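Local coordinates for DUF3836 domain-containing protein (Bacteroides vulgatus, PDB 4R8O) that is of unknown function but folds as a single-layer antiparallel beta-sheet thought to have evolved from repeated beta-hairpins, at residues A[32-40]-A[52-63]; A[75-83]-A[94-103]. All coordinates share one frame; numbering follows the deposited sequence.

Contact 1: residues A[32-40]-A[52-63]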
loop_
_atom_site.group_PDB
_atom_site.type_symbol
_atom_site.label_atom_id
_atom_site.label_comp_id
_atom_site.label_asym_id
_atom_site.label_seq_id
_atom_site.Cartn_x
_atom_site.Cartn_y
_atom_site.Cartn_z
ATOM N N LEU A 32 -12.510 -6.699 16.031
ATOM C CA LEU A 32 -11.646 -5.995 15.083
ATOM C C LEU A 32 -12.469 -5.312 14.030
ATOM O O LEU A 32 -13.458 -5.855 13.544
ATOM C CB LEU A 32 -10.742 -6.971 14.328
ATOM C CG LEU A 32 -9.658 -7.723 15.069
ATOM C CD1 LEU A 32 -9.048 -8.795 14.178
ATOM C CD2 LEU A 32 -8.584 -6.760 15.542
ATOM N N THR A 33 -12.009 -4.157 13.607
ATOM C CA THR A 33 -12.690 -3.447 12.553
ATOM C C THR A 33 -11.647 -3.001 11.554
ATOM O O THR A 33 -10.606 -2.439 11.903
ATOM C CB THR A 33 -13.581 -2.330 13.107
ATOM O OG1 THR A 33 -14.073 -1.540 12.027
ATOM C CG2 THR A 33 -12.842 -1.452 14.113
ATOM N N ASN A 34 -11.920 -3.306 10.297
ATOM C CA ASN A 34 -10.997 -3.016 9.214
ATOM C C ASN A 34 -10.636 -1.552 9.131
ATOM O O ASN A 34 -11.519 -0.706 9.261
ATOM C CB ASN A 34 -11.615 -3.421 7.871
ATOM C CG ASN A 34 -11.581 -4.908 7.634
ATOM O OD1 ASN A 34 -10.869 -5.636 8.321
ATOM N ND2 ASN A 34 -12.345 -5.379 6.639
ATOM N N TYR A 35 -9.365 -1.260 8.848
ATOM C CA TYR A 35 -8.912 0.124 8.732
ATOM C C TYR A 35 -8.121 0.477 7.481
ATOM O O TYR A 35 -8.473 1.423 6.760
ATOM C CB TYR A 35 -8.084 0.446 9.941
ATOM C CG TYR A 35 -7.642 1.859 9.985
ATOM C CD1 TYR A 35 -8.555 2.911 9.806
ATOM C CD2 TYR A 35 -6.315 2.168 10.216
ATOM C CE1 TYR A 35 -8.144 4.223 9.856
ATOM C CE2 TYR A 35 -5.899 3.484 10.291
ATOM C CZ TYR A 35 -6.815 4.505 10.114
ATOM O OH TYR A 35 -6.405 5.807 10.170
HETATM N N MSE A 36 -7.058 -0.276 7.242
HETATM C CA MSE A 36 -6.233 -0.091 6.065
HETATM C C MSE A 36 -5.686 -1.413 5.578
HETATM O O MSE A 36 -5.493 -2.320 6.361
HETATM C CB MSE A 36 -5.209 0.941 6.537
HETATM C CG MSE A 36 -4.055 1.101 5.580
HETATM SE SE MSE A 36 -3.247 2.891 5.539
HETATM C CE MSE A 36 -2.104 2.083 4.236
ATOM N N LYS A 37 -5.397 -1.526 4.286
ATOM C CA LYS A 37 -4.853 -2.775 3.697
ATOM C C LYS A 37 -3.764 -2.399 2.741
ATOM O O LYS A 37 -3.961 -1.538 1.877
ATOM C CB LYS A 37 -5.949 -3.512 2.949
ATOM C CG LYS A 37 -5.609 -4.939 2.532
ATOM C CD LYS A 37 -6.773 -5.528 1.769
ATOM C CE LYS A 37 -6.455 -6.906 1.228
ATOM N NZ LYS A 37 -7.262 -7.197 0.018
ATOM N N HIS A 38 -2.600 -3.008 2.905
ATOM C CA HIS A 38 -1.475 -2.741 2.024
ATOM C C HIS A 38 -1.315 -3.942 1.116
ATOM O O HIS A 38 -1.161 -5.048 1.603
ATOM C CB HIS A 38 -0.200 -2.617 2.808
ATOM C CG HIS A 38 0.021 -1.294 3.453
ATOM N ND1 HIS A 38 0.442 -0.195 2.742
ATOM C CD2 HIS A 38 0.006 -0.920 4.758
ATOM C CE1 HIS A 38 0.651 0.809 3.578
ATOM N NE2 HIS A 38 0.398 0.395 4.811
ATOM N N ASN A 39 -1.320 -3.739 -0.185
ATOM C CA ASN A 39 -1.094 -4.843 -1.139
ATOM C C ASN A 39 0.246 -4.569 -1.793
ATOM O O ASN A 39 0.435 -3.510 -2.354
ATOM C CB ASN A 39 -2.219 -4.843 -2.135
ATOM C CG ASN A 39 -3.588 -4.993 -1.453
ATOM O OD1 ASN A 39 -3.793 -5.926 -0.654
ATOM N ND2 ASN A 39 -4.520 -4.081 -1.738
ATOM N N TYR A 40 1.177 -5.516 -1.669
ATOM C CA TYR A 40 2.552 -5.389 -2.135
ATOM C C TYR A 40 2.850 -6.257 -3.368
ATOM O O TYR A 40 2.327 -7.350 -3.454
ATOM C CB TYR A 40 3.480 -5.885 -1.034
ATOM C CG TYR A 40 3.291 -5.195 0.260
ATOM C CD1 TYR A 40 3.721 -3.896 0.428
ATOM C CD2 TYR A 40 2.709 -5.846 1.340
ATOM C CE1 TYR A 40 3.563 -3.243 1.642
ATOM C CE2 TYR A 40 2.538 -5.217 2.561
ATOM C CZ TYR A 40 2.965 -3.911 2.710
ATOM O OH TYR A 40 2.783 -3.261 3.905
ATOM N N GLU A 52 0.382 -0.659 -2.471
ATOM C CA GLU A 52 -0.926 -0.041 -2.618
ATOM C C GLU A 52 -1.599 0.037 -1.257
ATOM O O GLU A 52 -1.760 -0.971 -0.582
ATOM C CB GLU A 52 -1.776 -0.877 -3.565
ATOM C CG GLU A 52 -3.047 -0.196 -3.991
ATOM C CD GLU A 52 -3.952 -1.099 -4.795
ATOM O OE1 GLU A 52 -3.510 -2.167 -5.280
ATOM O OE2 GLU A 52 -5.118 -0.734 -4.962
ATOM N N ALA A 53 -2.040 1.223 -0.890
ATOM C CA ALA A 53 -2.599 1.526 0.450
ATOM C C ALA A 53 -4.071 1.789 0.310
ATOM O O ALA A 53 -4.448 2.837 -0.211
ATOM C CB ALA A 53 -1.928 2.764 0.978
ATOM N N GLN A 54 -4.904 0.837 0.722
ATOM C CA GLN A 54 -6.352 0.984 0.615
ATOM C C GLN A 54 -6.933 1.290 1.968
ATOM O O GLN A 54 -6.407 0.842 2.975
ATOM C CB GLN A 54 -6.958 -0.284 0.058
ATOM C CG GLN A 54 -6.643 -0.476 -1.393
ATOM C CD GLN A 54 -7.323 -1.709 -1.963
ATOM O OE1 GLN A 54 -7.187 -2.790 -1.421
ATOM N NE2 GLN A 54 -8.041 -1.550 -3.077
ATOM N N LYS A 55 -8.034 2.021 1.970
ATOM C CA LYS A 55 -8.735 2.387 3.186
ATOM C C LYS A 55 -10.093 1.694 3.247
ATOM O O LYS A 55 -10.749 1.476 2.227
ATOM C CB LYS A 55 -8.892 3.912 3.252
ATOM C CG LYS A 55 -9.464 4.598 1.995
ATOM C CD LYS A 55 -10.175 5.932 2.270
ATOM C CE LYS A 55 -11.355 5.756 3.231
ATOM N NZ LYS A 55 -12.399 6.807 3.099
ATOM N N TRP A 56 -10.525 1.363 4.452
ATOM C CA TRP A 56 -11.818 0.710 4.618
ATOM C C TRP A 56 -12.895 1.780 4.707
ATOM O O TRP A 56 -12.811 2.671 5.565
ATOM C CB TRP A 56 -11.820 -0.163 5.862
ATOM C CG TRP A 56 -13.092 -0.909 6.047
ATOM C CD1 TRP A 56 -14.017 -0.700 7.020
ATOM C CD2 TRP A 56 -13.594 -1.957 5.226
ATOM N NE1 TRP A 56 -15.068 -1.565 6.873
ATOM C CE2 TRP A 56 -14.830 -2.361 5.784
ATOM C CE3 TRP A 56 -13.112 -2.610 4.080
ATOM C CZ2 TRP A 56 -15.598 -3.379 5.239
ATOM C CZ3 TRP A 56 -13.868 -3.639 3.536
ATOM C CH2 TRP A 56 -15.113 -4.008 4.120
ATOM N N ASN A 57 -13.900 1.690 3.839
ATOM C CA ASN A 57 -15.057 2.564 3.939
ATOM C C ASN A 57 -16.213 1.753 4.487
ATOM O O ASN A 57 -16.934 1.086 3.733
ATOM C CB ASN A 57 -15.403 3.182 2.605
ATOM C CG ASN A 57 -16.500 4.229 2.714
ATOM O OD1 ASN A 57 -16.791 4.741 3.805
ATOM N ND2 ASN A 57 -17.114 4.566 1.585
ATOM N N SER A 58 -16.351 1.811 5.815
ATOM C CA SER A 58 -17.355 1.027 6.537
ATOM C C SER A 58 -18.769 1.228 6.023
ATOM O O SER A 58 -19.494 0.253 5.826
ATOM C CB SER A 58 -17.319 1.371 8.016
ATOM O OG SER A 58 -17.562 2.750 8.178
ATOM N N ASN A 59 -19.111 2.477 5.722
ATOM C CA ASN A 59 -20.469 2.839 5.298
ATOM C C ASN A 59 -20.806 2.367 3.890
ATOM O O ASN A 59 -21.987 2.247 3.545
ATOM C CB ASN A 59 -20.717 4.361 5.365
ATOM C CG ASN A 59 -20.397 4.964 6.720
ATOM O OD1 ASN A 59 -21.287 5.197 7.548
ATOM N ND2 ASN A 59 -19.119 5.228 6.952
ATOM N N LYS A 60 -19.788 2.190 3.062
ATOM C CA LYS A 60 -19.947 1.541 1.771
ATOM C C LYS A 60 -19.406 0.118 1.885
ATOM O O LYS A 60 -19.429 -0.649 0.921
ATOM C CB LYS A 60 -19.235 2.346 0.685
ATOM C CG LYS A 60 -19.552 1.863 -0.722
ATOM C CD LYS A 60 -19.174 2.850 -1.818
ATOM C CE LYS A 60 -19.579 2.309 -3.191
ATOM N NZ LYS A 60 -19.657 3.381 -4.222
ATOM N N ASN A 61 -18.915 -0.232 3.072
ATOM C CA ASN A 61 -18.451 -1.561 3.388
ATOM C C ASN A 61 -17.546 -2.197 2.314
ATOM O O ASN A 61 -17.825 -3.258 1.776
ATOM C CB ASN A 61 -19.655 -2.444 3.719
ATOM C CG ASN A 61 -19.276 -3.649 4.560
ATOM O OD1 ASN A 61 -19.456 -3.649 5.789
ATOM N ND2 ASN A 61 -18.711 -4.661 3.921
ATOM N N ARG A 62 -16.456 -1.518 2.006
ATOM C CA ARG A 62 -15.546 -1.972 0.965
ATOM C C ARG A 62 -14.202 -1.313 1.119
ATOM O O ARG A 62 -14.084 -0.281 1.778
ATOM C CB ARG A 62 -16.113 -1.667 -0.437
ATOM C CG ARG A 62 -16.352 -0.189 -0.750
ATOM C CD ARG A 62 -16.880 -0.004 -2.160
ATOM N NE ARG A 62 -15.816 -0.268 -3.126
ATOM C CZ ARG A 62 -14.981 0.638 -3.665
ATOM N NH1 ARG A 62 -15.081 1.951 -3.413
ATOM N NH2 ARG A 62 -14.043 0.224 -4.520
ATOM N N TRP A 63 -13.211 -1.905 0.456
ATOM C CA TRP A 63 -11.843 -1.374 0.387
ATOM C C TRP A 63 -11.729 -0.347 -0.740
ATOM O O TRP A 63 -11.904 -0.716 -1.909
ATOM C CB TRP A 63 -10.830 -2.510 0.133
ATOM C CG TRP A 63 -10.560 -3.391 1.319
ATOM C CD1 TRP A 63 -10.779 -4.727 1.401
ATOM C CD2 TRP A 63 -9.970 -3.004 2.568
ATOM N NE1 TRP A 63 -10.397 -5.201 2.615
ATOM C CE2 TRP A 63 -9.897 -4.172 3.366
ATOM C CE3 TRP A 63 -9.507 -1.786 3.096
ATOM C CZ2 TRP A 63 -9.365 -4.168 4.680
ATOM C CZ3 TRP A 63 -8.962 -1.773 4.409
ATOM C CH2 TRP A 63 -8.900 -2.955 5.180
#
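Residues 32-40 and 52-57 pair as antiparallel arms of a beta-hairpin, their axes 4.6 Å apart at 162°, in a single-layer sheet. Lys37 with Gln54 and Asn39 with Glu52 are hydrogen-bonded pairs, each closed by two N-H...O=C bonds; the non-hydrogen-bonded pair His38 with Ala53 falls between them, and Met36 with Lys55 follows on the Trp56 side. The ladder ends at Trp56 N to Tyr35 O, 3.1 Å, where the donor stands above the carbonyl plane rather than on a lone pair. Here Tyr35 and Met36 both face Ile24 of strand 18-28, a classic beta bulge.

Aromatic rings are layered on the face that carries Lys37 and Gln54. Trp63, from the next strand 62-73, reaches back across 52-57, and CB of Lys37 sits over its six-membered ring, 3.6 Å from the centroid, while CD follows the indole toward NE1. CE3 of Trp56 covers the opposite face of Trp63. Trp56 in turn receives Asn34 CB over its five-membered ring, 3.6 Å from the centroid, with the amide plane 84° from the ring. With an alanine at Trp56 the indole is gone from between Asn34 and Trp63, and the Trp63 ring is likely to lose its support on that side and be freer to turn.

On the other face, the selenomethionine Met36 reaches Ala53 CB with its extended chain. Back beside Lys37, Gln54 NE2 is hydrogen-bonded to Asn65, while Asn39 ND2 donates to Gln54 OE1 at 3.0 Å, a bond bent to 131° at the hydrogen.

Contact 2: residues A[75-83]-A[94-103]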
loop_
_atom_site.group_PDB
_atom_site.type_symbol
_atom_site.label_atom_id
_atom_site.label_comp_id
_atom_site.label_asym_id
_atom_site.label_seq_id
_atom_site.Cartn_x
_atom_site.Cartn_y
_atom_site.Cartn_z
ATOM N N ASN A 75 21.267 1.571 -10.227
ATOM C CA ASN A 75 22.472 0.860 -9.776
ATOM C C ASN A 75 23.139 1.547 -8.598
ATOM O O ASN A 75 23.927 0.932 -7.873
ATOM C CB ASN A 75 23.425 0.624 -10.957
ATOM C CG ASN A 75 22.850 -0.346 -11.989
ATOM O OD1 ASN A 75 21.996 -1.186 -11.676
ATOM N ND2 ASN A 75 23.315 -0.232 -13.230
ATOM N N LYS A 76 22.796 2.813 -8.398
ATOM C CA LYS A 76 23.255 3.569 -7.262
ATOM C C LYS A 76 22.138 4.266 -6.502
ATOM O O LYS A 76 22.418 4.915 -5.490
ATOM C CB LYS A 76 24.299 4.570 -7.764
ATOM C CG LYS A 76 25.610 3.915 -8.180
ATOM C CD LYS A 76 26.540 4.889 -8.879
ATOM C CE LYS A 76 27.799 4.168 -9.328
ATOM N NZ LYS A 76 28.856 5.109 -9.780
ATOM N N SER A 77 20.888 4.043 -6.923
ATOM C CA SER A 77 19.793 4.912 -6.571
ATOM C C SER A 77 18.436 4.196 -6.587
ATOM O O SER A 77 18.133 3.444 -7.512
ATOM C CB SER A 77 19.811 6.079 -7.562
ATOM O OG SER A 77 18.656 6.874 -7.500
HETATM N N MSE A 78 17.653 4.405 -5.537
HETATM C CA MSE A 78 16.253 4.027 -5.547
HETATM C C MSE A 78 15.399 5.235 -5.754
HETATM O O MSE A 78 15.579 6.238 -5.078
HETATM C CB MSE A 78 15.801 3.391 -4.250
HETATM C CG MSE A 78 14.421 2.753 -4.414
HETATM SE SE MSE A 78 13.871 1.838 -2.773
HETATM C CE MSE A 78 13.785 3.317 -1.486
ATOM N N THR A 79 14.403 5.117 -6.626
ATOM C CA THR A 79 13.416 6.173 -6.845
ATOM C C THR A 79 12.025 5.720 -6.401
ATOM O O THR A 79 11.534 4.672 -6.848
ATOM C CB THR A 79 13.361 6.559 -8.314
ATOM O OG1 THR A 79 14.698 6.781 -8.798
ATOM C CG2 THR A 79 12.512 7.811 -8.510
ATOM N N THR A 80 11.374 6.538 -5.567
ATOM C CA THR A 80 10.044 6.236 -5.041
ATOM C C THR A 80 9.096 7.275 -5.585
ATOM O O THR A 80 9.348 8.478 -5.490
ATOM C CB THR A 80 9.997 6.251 -3.502
ATOM O OG1 THR A 80 9.694 7.563 -3.037
ATOM C CG2 THR A 80 11.308 5.838 -2.915
ATOM N N GLU A 81 8.001 6.822 -6.168
ATOM C CA GLU A 81 7.014 7.717 -6.741
ATOM C C GLU A 81 5.676 7.467 -6.109
ATOM O O GLU A 81 5.332 6.312 -5.865
ATOM C CB GLU A 81 6.894 7.455 -8.206
ATOM C CG GLU A 81 8.107 7.791 -9.015
ATOM C CD GLU A 81 7.852 7.473 -10.494
ATOM O OE1 GLU A 81 7.666 6.275 -10.804
ATOM O OE2 GLU A 81 7.805 8.414 -11.323
ATOM N N TYR A 82 4.892 8.531 -5.925
ATOM C CA TYR A 82 3.650 8.460 -5.173
ATOM C C TYR A 82 2.511 8.769 -6.086
ATOM O O TYR A 82 2.556 9.766 -6.820
ATOM C CB TYR A 82 3.684 9.511 -4.042
ATOM C CG TYR A 82 4.811 9.291 -3.059
ATOM C CD1 TYR A 82 6.071 9.890 -3.230
ATOM C CD2 TYR A 82 4.625 8.495 -1.952
ATOM C CE1 TYR A 82 7.114 9.660 -2.303
ATOM C CE2 TYR A 82 5.635 8.290 -1.019
ATOM C CZ TYR A 82 6.870 8.853 -1.200
ATOM O OH TYR A 82 7.825 8.560 -0.259
ATOM N N TYR A 83 1.455 7.966 -6.008
ATOM C CA TYR A 83 0.303 8.135 -6.890
ATOM C C TYR A 83 -0.916 8.290 -6.042
ATOM O O TYR A 83 -1.015 7.659 -4.987
ATOM C CB TYR A 83 0.141 6.880 -7.748
ATOM C CG TYR A 83 1.236 6.640 -8.776
ATOM C CD1 TYR A 83 2.462 6.168 -8.399
ATOM C CD2 TYR A 83 0.991 6.815 -10.159
ATOM C CE1 TYR A 83 3.471 5.932 -9.346
ATOM C CE2 TYR A 83 1.964 6.551 -11.108
ATOM C CZ TYR A 83 3.180 6.122 -10.716
ATOM O OH TYR A 83 4.120 5.901 -11.691
ATOM N N LEU A 94 -0.053 9.854 -10.839
ATOM C CA LEU A 94 1.247 10.297 -10.282
ATOM C C LEU A 94 1.290 11.717 -9.722
ATOM O O LEU A 94 0.750 12.637 -10.332
ATOM C CB LEU A 94 2.334 10.252 -11.349
ATOM C CG LEU A 94 3.747 10.647 -10.908
ATOM C CD1 LEU A 94 4.259 9.688 -9.854
ATOM C CD2 LEU A 94 4.740 10.682 -12.069
ATOM N N VAL A 95 1.956 11.884 -8.582
ATOM C CA VAL A 95 2.167 13.191 -7.956
ATOM C C VAL A 95 3.688 13.398 -8.008
ATOM O O VAL A 95 4.371 13.141 -7.005
ATOM C CB VAL A 95 1.694 13.224 -6.487
ATOM C CG1 VAL A 95 1.932 14.591 -5.854
ATOM C CG2 VAL A 95 0.213 12.899 -6.374
ATOM N N PRO A 96 4.216 13.842 -9.174
ATOM C CA PRO A 96 5.657 13.997 -9.469
ATOM C C PRO A 96 6.341 14.988 -8.574
ATOM O O PRO A 96 7.553 15.009 -8.427
ATOM C CB PRO A 96 5.666 14.565 -10.899
ATOM C CG PRO A 96 4.381 15.291 -11.014
ATOM C CD PRO A 96 3.392 14.479 -10.227
ATOM N N GLU A 97 5.520 15.801 -7.966
ATOM C CA GLU A 97 5.910 16.813 -7.030
ATOM C C GLU A 97 6.581 16.115 -5.869
ATOM O O GLU A 97 7.449 16.680 -5.264
ATOM C CB GLU A 97 4.654 17.557 -6.515
ATOM C CG GLU A 97 3.512 17.700 -7.556
ATOM C CD GLU A 97 2.124 17.781 -6.969
ATOM O OE1 GLU A 97 1.926 18.559 -6.003
ATOM O OE2 GLU A 97 1.226 17.087 -7.503
HETATM N N MSE A 98 6.160 14.897 -5.541
HETATM C CA MSE A 98 6.616 14.210 -4.321
HETATM C C MSE A 98 7.686 13.181 -4.574
HETATM O O MSE A 98 8.267 12.681 -3.620
HETATM C CB MSE A 98 5.426 13.526 -3.684
HETATM C CG MSE A 98 4.375 14.504 -3.163
HETATM SE SE MSE A 98 4.977 15.424 -1.520
HETATM C CE MSE A 98 5.223 13.753 -0.496
ATOM N N THR A 99 8.007 12.881 -5.838
ATOM C CA THR A 99 9.011 11.879 -6.164
ATOM C C THR A 99 10.318 12.117 -5.428
ATOM O O THR A 99 10.742 13.255 -5.310
ATOM C CB THR A 99 9.314 11.884 -7.679
ATOM O OG1 THR A 99 8.095 11.665 -8.394
ATOM C CG2 THR A 99 10.305 10.802 -8.055
ATOM N N VAL A 100 10.973 11.040 -5.009
ATOM C CA VAL A 100 12.251 11.088 -4.304
ATOM C C VAL A 100 13.254 10.114 -4.921
ATOM O O VAL A 100 12.909 9.007 -5.303
ATOM C CB VAL A 100 12.032 10.687 -2.841
ATOM C CG1 VAL A 100 13.353 10.440 -2.117
ATOM C CG2 VAL A 100 11.175 11.740 -2.135
ATOM N N THR A 101 14.509 10.521 -4.920
ATOM C CA THR A 101 15.580 9.740 -5.453
ATOM C C THR A 101 16.716 9.849 -4.469
ATOM O O THR A 101 17.211 10.951 -4.245
ATOM C CB THR A 101 16.025 10.306 -6.815
ATOM O OG1 THR A 101 14.873 10.505 -7.643
ATOM C CG2 THR A 101 16.972 9.365 -7.499
HETATM N N MSE A 102 17.104 8.716 -3.878
HETATM C CA MSE A 102 18.213 8.645 -2.924
HETATM C C MSE A 102 19.117 7.481 -3.241
HETATM O O MSE A 102 18.758 6.590 -4.023
HETATM C CB MSE A 102 17.583 8.525 -1.545
HETATM C CG MSE A 102 16.973 9.850 -1.062
HETATM SE SE MSE A 102 15.737 9.617 0.468
HETATM C CE MSE A 102 17.069 8.779 1.655
ATOM N N ASP A 103 20.299 7.467 -2.626
ATOM C CA ASP A 103 21.336 6.475 -2.982
ATOM C C ASP A 103 21.229 5.103 -2.306
ATOM O O ASP A 103 20.535 4.925 -1.315
ATOM C CB ASP A 103 22.730 7.037 -2.744
ATOM C CG ASP A 103 23.044 8.246 -3.622
ATOM O OD1 ASP A 103 22.861 8.162 -4.855
ATOM O OD2 ASP A 103 23.515 9.275 -3.093
#
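Backbone hydrogen bonds join residues 78-83 to 94-102 in two groups. Met78 with Met102 and Thr80 with Val100 form hydrogen-bonded antiparallel pairs; Thr80 N to Val100 O measures 2.9 Å, with the donor nearly on the extension of the C=O bond. The type I turn Val95 to Met98 interrupts the pairing; at its first residue, Val95 N gives a 2.8 Å bond to Tyr82 O. CA-H...O contacts fill in between, such as Thr79 CA to Val100 O at 3.3 Å.

Aromatic and apolar contacts cluster near the turn. Leu94 has CG beside its carbonyl carbon, and chi2 of 63° then brings CD1 over one face of the Tyr83 ring, 3.9 Å from its centroid and 14° off the normal. Tyr82 instead offers its ring edge to Met98 O, and its CD1 lies 3.7 Å from Met98 CB.

Among the beta-branched side chains, Thr79 and Thr101 run side by side, as do Thr80 and Val100 on the opposite face. Ser77 OG makes a weak bond to Met102 O.

Strand 62-73 flanks 78-86 on its other side, where Arg70 makes a cation-pi contact with Tyr83. The paired segments are thus a terminal beta-hairpin of a meandering single-layer sheet, its outer strand interrupted by a turn.

Contact 1 closes before contact 2 opens along the chain, and each joins the two strands of one beta-hairpin: 31-42 with 48-57, and 78-86 with 91-102. Their centres lie 25 Å apart on opposite sides of the chain's centre, and their nearest atoms are about 8 Å apart, without touching. Strand 62-73 lies between the two hairpins and connects them: it begins within contact 1 at Arg62 and Trp63, then pairs with 78-86 of contact 2. Since the seven strands follow one another across the sheet in sequence order, both hairpins belong to one antiparallel meander. This agrees with a single-layer protein derived from hairpin repeats, each strand pairing with its neighbours in sequence.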